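DUF574 domain-containing protein (Thermobifida fusca, PDB 2QE6) binds S-adenosylmethionine in a Rossmann-like fold and is probably a methyltransferase that acts on an as yet unidentified acceptor. Local coordinates at residues M166-S171 with M194-D199; L202-K207 with E262-A267; T22-Y27 with Y109-P114; R62-R67 with V242-W247. The protein carries 1 engineered substitution. All coordinates share one frame; numbering follows the deposited sequence. Where two conformers were deposited one is given.

Interaction 1 (M166-S171 with M194-D199); sequences MLHYLS and MTSLVD. With SAM (S-adenosylmethionine), chain F.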
# COMPACT_ATOMS: atom_id res chain seq x y z
N MSE A 166 -0.74 0.99 3.92
CA MSE A 166 -1.79 2.04 4.03
C MSE A 166 -2.62 1.80 5.32
O MSE A 166 -3.11 2.76 5.95
CB MSE A 166 -2.61 1.99 2.68
CG MSE A 166 -3.71 3.05 2.21
SE MSE A 166 -3.36 4.81 2.83
CE MSE A 166 -4.91 4.96 3.98
N LEU A 167 -2.77 0.55 5.77
CA LEU A 167 -3.71 0.30 6.88
C LEU A 167 -3.33 1.06 8.14
O LEU A 167 -4.21 1.49 8.89
CB LEU A 167 -3.83 -1.21 7.21
CG LEU A 167 -4.82 -1.71 8.30
CD1 LEU A 167 -6.24 -1.25 8.01
CD2 LEU A 167 -4.82 -3.27 8.52
N HIS A 168 -2.04 1.20 8.40
CA HIS A 168 -1.58 1.86 9.64
C HIS A 168 -1.75 3.39 9.61
O HIS A 168 -1.43 4.06 10.57
CB HIS A 168 -0.12 1.45 9.98
CG HIS A 168 0.85 1.60 8.84
ND1 HIS A 168 1.09 0.60 7.93
CD2 HIS A 168 1.62 2.65 8.46
CE1 HIS A 168 1.99 1.01 7.05
NE2 HIS A 168 2.32 2.26 7.34
N TYR A 169 -2.24 3.95 8.50
CA TYR A 169 -2.60 5.38 8.45
C TYR A 169 -4.10 5.61 8.68
O TYR A 169 -4.56 6.76 8.59
CB TYR A 169 -2.15 6.01 7.10
CG TYR A 169 -0.66 5.89 6.90
CD1 TYR A 169 0.24 6.43 7.83
CD2 TYR A 169 -0.15 5.17 5.84
CE1 TYR A 169 1.61 6.26 7.69
CE2 TYR A 169 1.19 5.00 5.69
CZ TYR A 169 2.08 5.56 6.59
OH TYR A 169 3.41 5.35 6.40
N LEU A 170 -4.85 4.53 8.95
CA LEU A 170 -6.29 4.62 9.24
C LEU A 170 -6.47 4.51 10.74
O LEU A 170 -6.13 3.50 11.33
CB LEU A 170 -7.11 3.52 8.53
CG LEU A 170 -7.07 3.51 6.98
CD1 LEU A 170 -7.89 2.36 6.36
CD2 LEU A 170 -7.53 4.84 6.42
N SER A 171 -7.06 5.52 11.34
CA SER A 171 -7.18 5.56 12.79
C SER A 171 -8.23 4.60 13.25
O SER A 171 -9.10 4.20 12.46
CB SER A 171 -7.54 6.97 13.28
OG SER A 171 -8.74 7.44 12.72
N MSE A 194 -3.77 -6.12 1.84
CA MSE A 194 -3.29 -5.06 2.69
C MSE A 194 -1.97 -5.41 3.36
O MSE A 194 -1.69 -6.59 3.59
CB MSE A 194 -4.31 -4.77 3.81
CG MSE A 194 -5.72 -4.60 3.30
SE MSE A 194 -6.87 -3.80 4.64
CE MSE A 194 -7.27 -5.35 5.76
N THR A 195 -1.18 -4.40 3.72
CA THR A 195 -0.04 -4.63 4.59
C THR A 195 -0.13 -3.55 5.67
O THR A 195 -0.78 -2.54 5.49
CB THR A 195 1.30 -4.64 3.89
OG1 THR A 195 1.68 -3.29 3.57
CG2 THR A 195 1.25 -5.53 2.65
N SER A 196 0.55 -3.77 6.78
CA SER A 196 0.37 -2.90 7.93
C SER A 196 1.56 -3.05 8.86
O SER A 196 2.04 -4.15 9.07
CB SER A 196 -0.86 -3.30 8.71
OG SER A 196 -1.03 -2.47 9.90
N LEU A 197 1.97 -1.93 9.44
CA LEU A 197 2.74 -1.94 10.65
C LEU A 197 2.05 -2.80 11.70
O LEU A 197 0.83 -2.65 11.95
CB LEU A 197 2.91 -0.48 11.11
CG LEU A 197 3.74 -0.12 12.34
CD1 LEU A 197 5.20 -0.65 12.28
CD2 LEU A 197 3.69 1.39 12.45
N VAL A 198 2.81 -3.68 12.36
CA VAL A 198 2.24 -4.71 13.25
C VAL A 198 2.76 -4.49 14.66
O VAL A 198 3.85 -3.97 14.84
CB VAL A 198 2.53 -6.18 12.74
CG1 VAL A 198 4.00 -6.56 12.92
CG2 VAL A 198 1.59 -7.20 13.44
N ASP A 199 1.94 -4.80 15.65
CA ASP A 199 2.37 -4.86 17.06
C ASP A 199 2.36 -6.35 17.41
O ASP A 199 1.30 -6.95 17.58
CB ASP A 199 1.40 -4.09 17.97
CG ASP A 199 1.85 -4.03 19.43
OD1 ASP A 199 2.76 -4.76 19.81
OD2 ASP A 199 1.26 -3.26 20.20
N SAM F . 1.17 1.60 -1.07
CA SAM F . 2.64 1.92 -1.25
C SAM F . 3.47 0.76 -0.78
O SAM F . 4.59 0.56 -1.25
OXT SAM F . 3.04 0.01 0.11
CB SAM F . 3.16 3.17 -0.50
CG SAM F . 3.11 3.10 1.03
SD SAM F . 3.53 4.64 1.91
CE SAM F . 3.86 5.63 0.42
C5' SAM F . 1.83 5.17 2.19
C4' SAM F . 1.04 5.94 1.12
O4' SAM F . -0.33 6.03 1.51
C3' SAM F . 1.51 7.39 0.92
O3' SAM F . 1.77 7.66 -0.45
C2' SAM F . 0.41 8.28 1.47
O2' SAM F . 0.35 9.59 0.89
C1' SAM F . -0.79 7.37 1.25
N9 SAM F . -1.88 7.72 2.15
C8 SAM F . -1.92 7.69 3.55
N7 SAM F . -3.14 8.10 3.95
C5 SAM F . -3.88 8.38 2.83
C6 SAM F . -5.21 8.82 2.68
N6 SAM F . -5.97 9.07 3.78
N1 SAM F . -5.67 9.01 1.38
C2 SAM F . -4.86 8.77 0.25
N3 SAM F . -3.54 8.34 0.41
C4 SAM F . -3.09 8.15 1.70
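Selenomethionine Met194, on strand 191-197, beside the antiparallel strand 265-271 of the Rossmann-like methyltransferase sheet, begins the contact: its CE lies 4.2 Å from CD2 of Leu167, a light apolar touch between two side-chain tips. Thr195 points its side chain the other way, where OG1 is hydrogen-bonded to Asn61 and to the backbone of Gly165. Its carbonyl O is 3.7 Å from Leu167 N, a buried amide with no partner in the model. Ser196 is small enough for the 3-10 turn 167-169 to settle against it, CB to CB with Leu167 at 3.9 Å. Its OG, anti to the backbone N (chi1 178°), donates to Leu197 O at 2.8 Å from above the carbonyl plane. Leu197 then lays CB over a face of the His168 ring, a CH-pi contact 4.0 Å from the centroid. His168 takes the crowded first torsion (chi1 50°), which also brings the ring edge to Ser196 CA. On the cofactor side, the SE of selenomethionine Met166 is 3.3 Å from SAM C8, and Tyr169 CE2 meets SAM C5' at 3.6 Å. Apolar and CH-pi contacts dominate, so shape fit rather than charge probably seats the turn that offers Met166 and Tyr169 to the cofactor.

Interaction 2 (L202-K207 with E262-A267); sequences LPAQQK and EQLGMA. With SO4 (sulfate ion), chain C.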
# COMPACT_ATOMS: atom_id res chain seq x y z
N LEU A 202 7.17 -6.09 20.00
CA LEU A 202 8.57 -5.71 19.84
C LEU A 202 8.72 -4.17 20.01
O LEU A 202 7.98 -3.41 19.46
CB LEU A 202 9.09 -6.18 18.48
CG LEU A 202 8.80 -7.65 18.11
CD1 LEU A 202 9.40 -7.93 16.73
CD2 LEU A 202 9.33 -8.63 19.14
N PRO A 203 9.71 -3.70 20.76
CA PRO A 203 9.71 -2.27 21.19
C PRO A 203 9.61 -1.18 20.07
O PRO A 203 8.83 -0.16 20.19
CB PRO A 203 11.03 -2.15 21.95
CG PRO A 203 11.96 -3.28 21.26
CD PRO A 203 10.94 -4.41 21.17
N ALA A 204 10.32 -1.46 18.98
CA ALA A 204 10.42 -0.56 17.84
C ALA A 204 9.10 -0.35 17.15
O ALA A 204 8.95 0.62 16.42
CB ALA A 204 11.39 -1.12 16.83
N GLN A 205 8.14 -1.26 17.34
CA GLN A 205 6.89 -1.19 16.55
C GLN A 205 6.05 0.01 16.99
O GLN A 205 5.64 0.80 16.17
CB GLN A 205 6.10 -2.48 16.69
CG GLN A 205 6.77 -3.69 15.97
CD GLN A 205 6.28 -5.04 16.44
OE1 GLN A 205 5.84 -5.21 17.60
NE2 GLN A 205 6.41 -6.03 15.58
N GLN A 206 5.86 0.13 18.29
CA GLN A 206 5.07 1.22 18.88
C GLN A 206 5.85 2.55 18.86
O GLN A 206 5.26 3.60 18.75
CB GLN A 206 4.61 0.88 20.27
CG GLN A 206 3.38 -0.13 20.36
CD GLN A 206 2.04 0.44 19.80
OE1 GLN A 206 1.90 1.63 19.54
NE2 GLN A 206 1.06 -0.45 19.64
N LYS A 207 7.18 2.50 18.94
CA LYS A 207 8.03 3.68 18.77
C LYS A 207 7.94 4.19 17.34
O LYS A 207 7.82 5.37 17.12
CB LYS A 207 9.48 3.36 19.12
CG LYS A 207 10.34 4.58 19.34
CD LYS A 207 11.69 4.17 19.98
CE LYS A 207 12.45 5.36 20.46
NZ LYS A 207 13.68 4.91 21.17
N GLU A 262 12.49 -7.15 9.34
CA GLU A 262 11.53 -8.13 8.82
C GLU A 262 10.36 -8.37 9.80
O GLU A 262 9.44 -9.14 9.48
CB GLU A 262 12.26 -9.43 8.48
CG GLU A 262 13.19 -9.27 7.28
CD GLU A 262 14.09 -10.49 7.07
OE1 GLU A 262 14.70 -10.97 8.04
OE2 GLU A 262 14.19 -10.96 5.92
N GLN A 263 10.37 -7.73 10.96
CA GLN A 263 9.27 -7.90 11.94
C GLN A 263 8.45 -6.64 12.23
O GLN A 263 7.70 -6.58 13.23
CB GLN A 263 9.82 -8.45 13.23
CG GLN A 263 10.36 -9.87 13.06
CD GLN A 263 11.13 -10.27 14.24
OE1 GLN A 263 10.63 -10.97 15.08
NE2 GLN A 263 12.35 -9.78 14.36
N LEU A 264 8.56 -5.66 11.34
CA LEU A 264 7.85 -4.40 11.48
C LEU A 264 6.45 -4.42 10.83
O LEU A 264 5.57 -3.72 11.29
CB LEU A 264 8.69 -3.21 10.91
CG LEU A 264 9.83 -2.71 11.82
CD1 LEU A 264 10.67 -1.65 11.05
CD2 LEU A 264 9.34 -2.20 13.14
N GLY A 265 6.26 -5.21 9.78
CA GLY A 265 4.97 -5.28 9.11
C GLY A 265 4.48 -6.66 8.75
O GLY A 265 5.28 -7.61 8.65
N MSE A 266 3.15 -6.75 8.55
CA MSE A 266 2.51 -7.99 8.08
C MSE A 266 1.74 -7.75 6.81
O MSE A 266 1.36 -6.64 6.54
CB MSE A 266 1.58 -8.59 9.13
CG MSE A 266 2.34 -9.16 10.30
SE MSE A 266 1.44 -10.48 11.29
CE MSE A 266 2.83 -11.02 12.48
N ALA A 267 1.51 -8.81 6.06
CA ALA A 267 0.77 -8.79 4.81
C ALA A 267 -0.34 -9.86 4.89
O ALA A 267 -0.16 -10.90 5.54
CB ALA A 267 1.70 -9.13 3.63
S SO4 C . -2.60 1.25 20.44
O1 SO4 C . -2.15 2.58 20.85
O2 SO4 C . -3.95 1.41 19.84
O3 SO4 C . -1.73 0.65 19.38
O4 SO4 C . -2.65 0.40 21.66
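Gln205 sets CG anti to its carbonyl carbon (chi1 -71°) and runs on extended (chi2 161°), so its carboxamide reaches from the start of helix 203-216 to the loop that leads into strand 265-271. This is the outer part of a class I methyltransferase fold, where strand 265-271 is inserted antiparallel between strands 191-197 and 235-243. The amide works at both ends. NE2 donates to Gln263 O at 2.7 Å, nearly along the C=O axis and in the plane of its own amide, while OE1 accepts from Leu202 N at 2.9 Å, with the donor well above the carbonyl plane, and also from Thr200 N. Leu202 O in turn takes the backbone N of Gln205, so the same two residues are tied twice at the helix start. A glutamine suits the place because it donates and accepts at once without bringing in a charge. An alanine here would remove the donor to Gln263 O and the acceptor for Leu202 N and Thr200 N, and would probably loosen the loop at Gln263 as well as the turn into the helix. Apolar atoms frame the polar link: Leu264 CD2 lies 4.1 Å from Gln205 CG and 4.4 Å from Ala204 CB. Gln263 crosses Leu202 at about a right angle, its amide NE2 being held by Ser259 O. On the outer side Gln206 NE2 donates to O3 of a sulfate, probably from the crystallisation liquor, at 3.0 Å, and is also bonded to Asp199. Where the loop meets the helix, Leu202 CD1 touches Gln263 CB at 3.6 Å.

Interaction 3 (T22-Y27 with Y109-P114); sequences TIARVY and YVDIDP. Engineered in segment 22-27: Val26 (natural residue Ala). With SAM (S-adenosylmethionine), chain F.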
# COMPACT_ATOMS: atom_id res chain seq x y z
N THR A 22 5.87 14.64 3.89
CA THR A 22 4.64 13.88 3.61
C THR A 22 4.94 12.38 3.68
O THR A 22 6.09 11.95 3.51
CB THR A 22 4.05 14.18 2.24
OG1 THR A 22 4.76 13.43 1.25
CG2 THR A 22 4.15 15.69 1.87
N ILE A 23 3.90 11.58 3.86
CA ILE A 23 4.02 10.12 3.93
C ILE A 23 4.63 9.55 2.68
O ILE A 23 5.60 8.79 2.74
CB ILE A 23 2.67 9.40 4.24
CG1 ILE A 23 2.14 9.81 5.64
CG2 ILE A 23 2.91 7.89 4.21
CD1 ILE A 23 0.57 9.57 5.92
N ALA A 24 4.11 9.94 1.53
CA ALA A 24 4.63 9.41 0.27
C ALA A 24 6.11 9.69 0.09
O ALA A 24 6.86 8.81 -0.32
CB ALA A 24 3.83 9.96 -0.94
N ARG A 25 6.52 10.93 0.37
CA ARG A 25 7.89 11.37 0.17
C ARG A 25 8.88 10.78 1.13
O ARG A 25 10.00 10.44 0.75
CB ARG A 25 7.97 12.89 0.20
CG ARG A 25 7.20 13.53 -0.93
CD ARG A 25 6.94 15.00 -0.65
NE ARG A 25 5.72 15.47 -1.31
CZ ARG A 25 5.26 16.71 -1.22
NH1 ARG A 25 5.88 17.61 -0.47
NH2 ARG A 25 4.15 17.04 -1.88
N VAL A 26 8.49 10.63 2.39
CA VAL A 26 9.33 9.94 3.31
C VAL A 26 9.59 8.45 2.98
O VAL A 26 10.73 7.95 3.01
CB VAL A 26 8.77 10.09 4.71
CG1 VAL A 26 9.62 9.28 5.66
CG2 VAL A 26 8.78 11.62 5.13
N TYR A 27 8.54 7.76 2.57
CA TYR A 27 8.64 6.36 2.14
C TYR A 27 9.50 6.31 0.90
O TYR A 27 10.37 5.47 0.78
CB TYR A 27 7.24 5.84 1.88
CG TYR A 27 7.14 4.41 1.53
CD1 TYR A 27 7.21 3.43 2.50
CD2 TYR A 27 6.91 4.02 0.23
CE1 TYR A 27 7.09 2.06 2.16
CE2 TYR A 27 6.79 2.66 -0.12
CZ TYR A 27 6.87 1.69 0.86
OH TYR A 27 6.74 0.35 0.55
N TYR A 109 -4.62 4.07 -9.61
CA TYR A 109 -3.89 4.46 -8.42
C TYR A 109 -4.52 5.68 -7.76
O TYR A 109 -4.96 6.60 -8.43
CB TYR A 109 -2.45 4.82 -8.76
CG TYR A 109 -1.53 3.76 -9.34
CD1 TYR A 109 -0.92 2.80 -8.56
CD2 TYR A 109 -1.20 3.79 -10.69
CE1 TYR A 109 0.01 1.86 -9.11
CE2 TYR A 109 -0.29 2.89 -11.24
CZ TYR A 109 0.31 1.92 -10.45
OH TYR A 109 1.22 1.06 -11.07
N VAL A 110 -4.51 5.72 -6.44
CA VAL A 110 -5.08 6.84 -5.69
C VAL A 110 -4.09 7.21 -4.59
O VAL A 110 -3.61 6.32 -3.89
CB VAL A 110 -6.44 6.44 -5.05
CG1 VAL A 110 -7.07 7.61 -4.27
CG2 VAL A 110 -7.39 5.92 -6.16
N ASP A 111 -3.75 8.49 -4.50
CA ASP A 111 -2.92 8.98 -3.42
C ASP A 111 -3.32 10.39 -3.05
O ASP A 111 -3.81 11.12 -3.86
CB ASP A 111 -1.42 8.89 -3.74
CG ASP A 111 -0.55 8.77 -2.47
OD1 ASP A 111 -0.30 9.78 -1.80
OD2 ASP A 111 -0.09 7.67 -2.14
N ILE A 112 -3.10 10.74 -1.80
CA ILE A 112 -3.42 12.07 -1.28
C ILE A 112 -2.32 13.11 -1.62
O ILE A 112 -2.60 14.29 -1.74
CB ILE A 112 -3.69 12.01 0.25
CG1 ILE A 112 -4.21 13.35 0.79
CG2 ILE A 112 -2.43 11.55 1.01
CD1 ILE A 112 -5.48 13.82 0.13
N ASP A 113 -1.08 12.66 -1.75
CA ASP A 113 0.04 13.53 -2.11
C ASP A 113 -0.09 13.91 -3.57
O ASP A 113 0.03 13.07 -4.40
CB ASP A 113 1.39 12.81 -1.87
CG ASP A 113 2.58 13.75 -1.88
OD1 ASP A 113 2.48 14.80 -2.57
OD2 ASP A 113 3.63 13.43 -1.24
N PRO A 114 -0.28 15.20 -3.88
CA PRO A 114 -0.31 15.65 -5.26
C PRO A 114 0.93 15.34 -6.08
O PRO A 114 0.84 15.33 -7.31
CB PRO A 114 -0.48 17.16 -5.14
CG PRO A 114 -0.33 17.50 -3.74
CD PRO A 114 -0.49 16.30 -2.92
N SAM F . 1.17 1.60 -1.07
CA SAM F . 2.64 1.92 -1.25
C SAM F . 3.47 0.76 -0.78
O SAM F . 4.59 0.56 -1.25
OXT SAM F . 3.04 0.01 0.11
CB SAM F . 3.16 3.17 -0.50
CG SAM F . 3.11 3.10 1.03
SD SAM F . 3.53 4.64 1.91
CE SAM F . 3.86 5.63 0.42
C5' SAM F . 1.83 5.17 2.19
C4' SAM F . 1.04 5.94 1.12
O4' SAM F . -0.33 6.03 1.51
C3' SAM F . 1.51 7.39 0.92
O3' SAM F . 1.77 7.66 -0.45
C2' SAM F . 0.41 8.28 1.47
O2' SAM F . 0.35 9.59 0.89
C1' SAM F . -0.79 7.37 1.25
N9 SAM F . -1.88 7.72 2.15
C8 SAM F . -1.92 7.69 3.55
N7 SAM F . -3.14 8.10 3.95
C5 SAM F . -3.88 8.38 2.83
C6 SAM F . -5.21 8.82 2.68
N6 SAM F . -5.97 9.07 3.78
N1 SAM F . -5.67 9.01 1.38
C2 SAM F . -4.86 8.77 0.25
N3 SAM F . -3.54 8.34 0.41
C4 SAM F . -3.09 8.15 1.70
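Charge and hydrogen bonds meet at the Asp113 carboxylate, whose CG is anti to the backbone N (chi1 -165°). Arg25, extended from CG to NE, forms a salt bridge with it: NH2 reaches the syn lone pair of OD1 at 2.9 Å, and NE makes a weak bond to OD2 at 2.9 Å. The two planes are 45° apart, which fits one good bond beside a poorer one. Thr22 OG1 donates to the same OD2 at 2.7 Å, from above the carboxylate plane. OD2 thus serves two donors, while OD1 also caps Met115 N at the start of helix 114-124.

Capping is matched on the other segment. Thr22 is the N-cap of helix 23-30, and its OG1 accepts from Arg25 N at 3.2 Å, so one hydroxyl both takes and gives. Its methyl CG2 packs over the centre of one guanidinium face of Arg25, limiting that group's swing.

Asp111 closes strand 106-111 with an acidic side chain that holds the ribose of the cofactor, a hallmark of class I methyltransferases. OD2 accepts from SAM O3' at a very short 2.5 Å and OD1 from SAM O2' at 2.8 Å. OD1 also takes Asp113 N at 3.0 Å on its anti lone pair, an Asx turn that fixes the carboxylate's rotation. Tyr27 OH, also bonded to Asn61, makes a weak bond to SAM O.

Van der Waals contact fills what remains. Ala24, with only a methyl, lets the helix approach until CB is 3.5 Å from Asp113 OD2. Tyr27 places a ring face against SAM SD, toward the ring's rim.

Interaction 4 (R62-R67 with V242-W247); sequences RKVLVR and VYTALW. With SAM (S-adenosylmethionine), chain F.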
# COMPACT_ATOMS: atom_id res chain seq x y z
N ARG A 62 7.70 -3.46 -0.45
CA ARG A 62 7.69 -3.43 -1.92
C ARG A 62 7.81 -4.81 -2.53
O ARG A 62 7.12 -5.08 -3.49
CB ARG A 62 8.79 -2.53 -2.47
CG ARG A 62 8.59 -1.08 -2.06
CD ARG A 62 7.19 -0.58 -2.41
NE ARG A 62 6.96 -0.69 -3.86
CZ ARG A 62 6.00 -0.06 -4.53
NH1 ARG A 62 5.13 0.71 -3.90
NH2 ARG A 62 5.91 -0.22 -5.85
N LYS A 63 8.68 -5.65 -2.01
CA LYS A 63 8.80 -7.02 -2.49
C LYS A 63 7.49 -7.83 -2.29
O LYS A 63 7.13 -8.59 -3.15
CB LYS A 63 9.97 -7.75 -1.81
CG LYS A 63 11.40 -7.31 -2.20
CD LYS A 63 12.38 -8.03 -1.27
CE LYS A 63 13.82 -7.98 -1.67
NZ LYS A 63 14.61 -8.59 -0.52
N VAL A 64 6.78 -7.68 -1.17
CA VAL A 64 5.51 -8.41 -1.03
C VAL A 64 4.43 -7.83 -1.93
O VAL A 64 3.53 -8.55 -2.36
CB VAL A 64 4.99 -8.48 0.45
CG1 VAL A 64 4.41 -7.20 0.90
CG2 VAL A 64 3.99 -9.61 0.61
N LEU A 65 4.49 -6.53 -2.20
CA LEU A 65 3.58 -5.90 -3.14
C LEU A 65 3.71 -6.61 -4.49
O LEU A 65 2.72 -7.00 -5.09
CB LEU A 65 3.86 -4.41 -3.31
CG LEU A 65 3.03 -3.57 -4.31
CD1 LEU A 65 3.12 -2.13 -3.84
CD2 LEU A 65 3.49 -3.73 -5.77
N VAL A 66 4.94 -6.79 -4.93
CA VAL A 66 5.19 -7.44 -6.22
C VAL A 66 4.70 -8.90 -6.24
O VAL A 66 4.00 -9.33 -7.17
CB VAL A 66 6.70 -7.37 -6.59
CG1 VAL A 66 7.01 -8.28 -7.78
CG2 VAL A 66 7.15 -5.92 -6.91
N ARG A 67 5.09 -9.67 -5.23
CA ARG A 67 4.64 -11.05 -5.11
C ARG A 67 3.11 -11.17 -5.04
O ARG A 67 2.53 -12.09 -5.61
CB ARG A 67 5.28 -11.76 -3.89
CG ARG A 67 6.80 -11.85 -3.94
CD ARG A 67 7.38 -12.91 -3.01
NE ARG A 67 6.92 -12.74 -1.63
CZ ARG A 67 7.40 -11.83 -0.79
NH1 ARG A 67 8.37 -10.99 -1.17
NH2 ARG A 67 6.91 -11.75 0.45
N VAL A 242 0.84 -12.67 7.89
CA VAL A 242 2.19 -13.06 8.34
C VAL A 242 3.15 -11.92 8.08
O VAL A 242 2.84 -11.02 7.30
CB VAL A 242 2.69 -14.30 7.59
CG1 VAL A 242 1.80 -15.51 7.90
CG2 VAL A 242 2.79 -14.04 6.05
N TYR A 243 4.31 -11.94 8.75
CA TYR A 243 5.33 -10.94 8.49
C TYR A 243 5.55 -10.85 6.97
O TYR A 243 5.48 -11.82 6.26
CB TYR A 243 6.62 -11.26 9.24
CG TYR A 243 6.57 -11.08 10.75
CD1 TYR A 243 6.28 -9.85 11.32
CD2 TYR A 243 6.80 -12.15 11.59
CE1 TYR A 243 6.27 -9.67 12.73
CE2 TYR A 243 6.79 -11.98 12.99
CZ TYR A 243 6.52 -10.73 13.54
OH TYR A 243 6.51 -10.53 14.90
N THR A 244 5.75 -9.64 6.47
CA THR A 244 5.78 -9.43 5.03
C THR A 244 6.74 -10.37 4.25
O THR A 244 6.36 -10.86 3.19
CB THR A 244 6.03 -7.90 4.67
OG1 THR A 244 7.22 -7.42 5.34
CG2 THR A 244 4.86 -7.03 5.08
N ALA A 245 7.94 -10.66 4.78
CA ALA A 245 8.91 -11.50 4.07
C ALA A 245 8.48 -13.00 4.00
O ALA A 245 9.02 -13.77 3.20
CB ALA A 245 10.26 -11.39 4.74
N LEU A 246 7.53 -13.37 4.86
CA LEU A 246 7.02 -14.73 4.97
C LEU A 246 5.81 -14.98 4.05
O LEU A 246 5.32 -16.10 3.94
CB LEU A 246 6.63 -15.03 6.43
CG LEU A 246 7.72 -14.98 7.50
CD1 LEU A 246 7.18 -15.37 8.91
CD2 LEU A 246 8.90 -15.87 7.14
N TRP A 247 5.32 -13.94 3.36
CA TRP A 247 4.14 -14.11 2.52
C TRP A 247 4.54 -14.64 1.15
O TRP A 247 5.09 -13.90 0.36
CB TRP A 247 3.31 -12.81 2.39
CG TRP A 247 1.92 -13.09 1.81
CD1 TRP A 247 0.80 -13.32 2.52
CD2 TRP A 247 1.56 -13.19 0.42
NE1 TRP A 247 -0.25 -13.56 1.66
CE2 TRP A 247 0.19 -13.49 0.37
CE3 TRP A 247 2.26 -13.08 -0.77
CZ2 TRP A 247 -0.49 -13.68 -0.82
CZ3 TRP A 247 1.57 -13.27 -1.96
CH2 TRP A 247 0.22 -13.56 -1.97
N SAM F . 1.17 1.60 -1.07
CA SAM F . 2.64 1.92 -1.25
C SAM F . 3.47 0.76 -0.78
O SAM F . 4.59 0.56 -1.25
OXT SAM F . 3.04 0.01 0.11
CB SAM F . 3.16 3.17 -0.50
CG SAM F . 3.11 3.10 1.03
SD SAM F . 3.53 4.64 1.91
CE SAM F . 3.86 5.63 0.42
C5' SAM F . 1.83 5.17 2.19
C4' SAM F . 1.04 5.94 1.12
O4' SAM F . -0.33 6.03 1.51
C3' SAM F . 1.51 7.39 0.92
O3' SAM F . 1.77 7.66 -0.45
C2' SAM F . 0.41 8.28 1.47
O2' SAM F . 0.35 9.59 0.89
C1' SAM F . -0.79 7.37 1.25
N9 SAM F . -1.88 7.72 2.15
C8 SAM F . -1.92 7.69 3.55
N7 SAM F . -3.14 8.10 3.95
C5 SAM F . -3.88 8.38 2.83
C6 SAM F . -5.21 8.82 2.68
N6 SAM F . -5.97 9.07 3.78
N1 SAM F . -5.67 9.01 1.38
C2 SAM F . -4.86 8.77 0.25
N3 SAM F . -3.54 8.34 0.41
C4 SAM F . -3.09 8.15 1.70
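Trp247 O takes two bonds from a single side chain: Arg67 donates from NE at 2.9 Å and from NH2 at 2.8 Å, a side-on grip in the plane of the guanidinium. NE approaches nearly along the C=O axis, while NH2 uses a lone pair in the carbonyl plane. The bend of Arg67 at chi3 (-54°) folds the group back over its own helix, so that one face rests against Val64 CA. Thr244 O also lies in the guanidinium plane, 2.9 Å from NH2, and accepts Trp247 N at 3.3 Å within the short turn. NE has a further weak bond to Arg248 O. The edge of a buried guanidinium is thus turned to backbone carbonyl oxygens, and a long, flat, multiply donating arginine suits this place. A leucine here would leave Trp247 O without both donors and would probably destabilise the turn that follows strand 235-243.

Apolar contact accompanies the polar grip. Val64 CG2, anti to the backbone N, reaches Trp247 CB at 3.7 Å and lies near Thr244 O, its branches packing on the turn. Two residues before Val64, Arg62 lies on another side of the helix: NH1 donates to SAM O at 2.7 Å (N-H...O 151°), NH2 to Gln92 O, and Leu65 CD1 lies over one face of the guanidinium. The same helix therefore binds the cofactor carboxylate on one side and the turn after strand 235-243 on another. Val64 and Thr244 touch Ala267 and Trp247 touches Ile269, so helix 54-75 and the turn both pack on strand 265-271, partner of the outermost strand 235-243.

In the fold
Interactions 1, 3 and 4 are buried and all touch the cofactor, whereas interaction 2 is only partly buried, its centre about 16 Å from the centre of the chain. Their chemistry follows their place: interaction 1 is mostly apolar, interaction 3 is ionic, interaction 4 sets a cation against backbone carbonyls, and interaction 2 relies on a neutral amide. Interactions 1, 2 and 4 share the antiparallel part of the sheet, where strand 265-271 pairs with 191-197 on one side and 235-243 on the other. Interaction 3 lies at the parallel strand 106-111, yet Tyr169 OH touches Ile23 CG2, and Tyr27 OH touches Arg62 CD, around the cofactor.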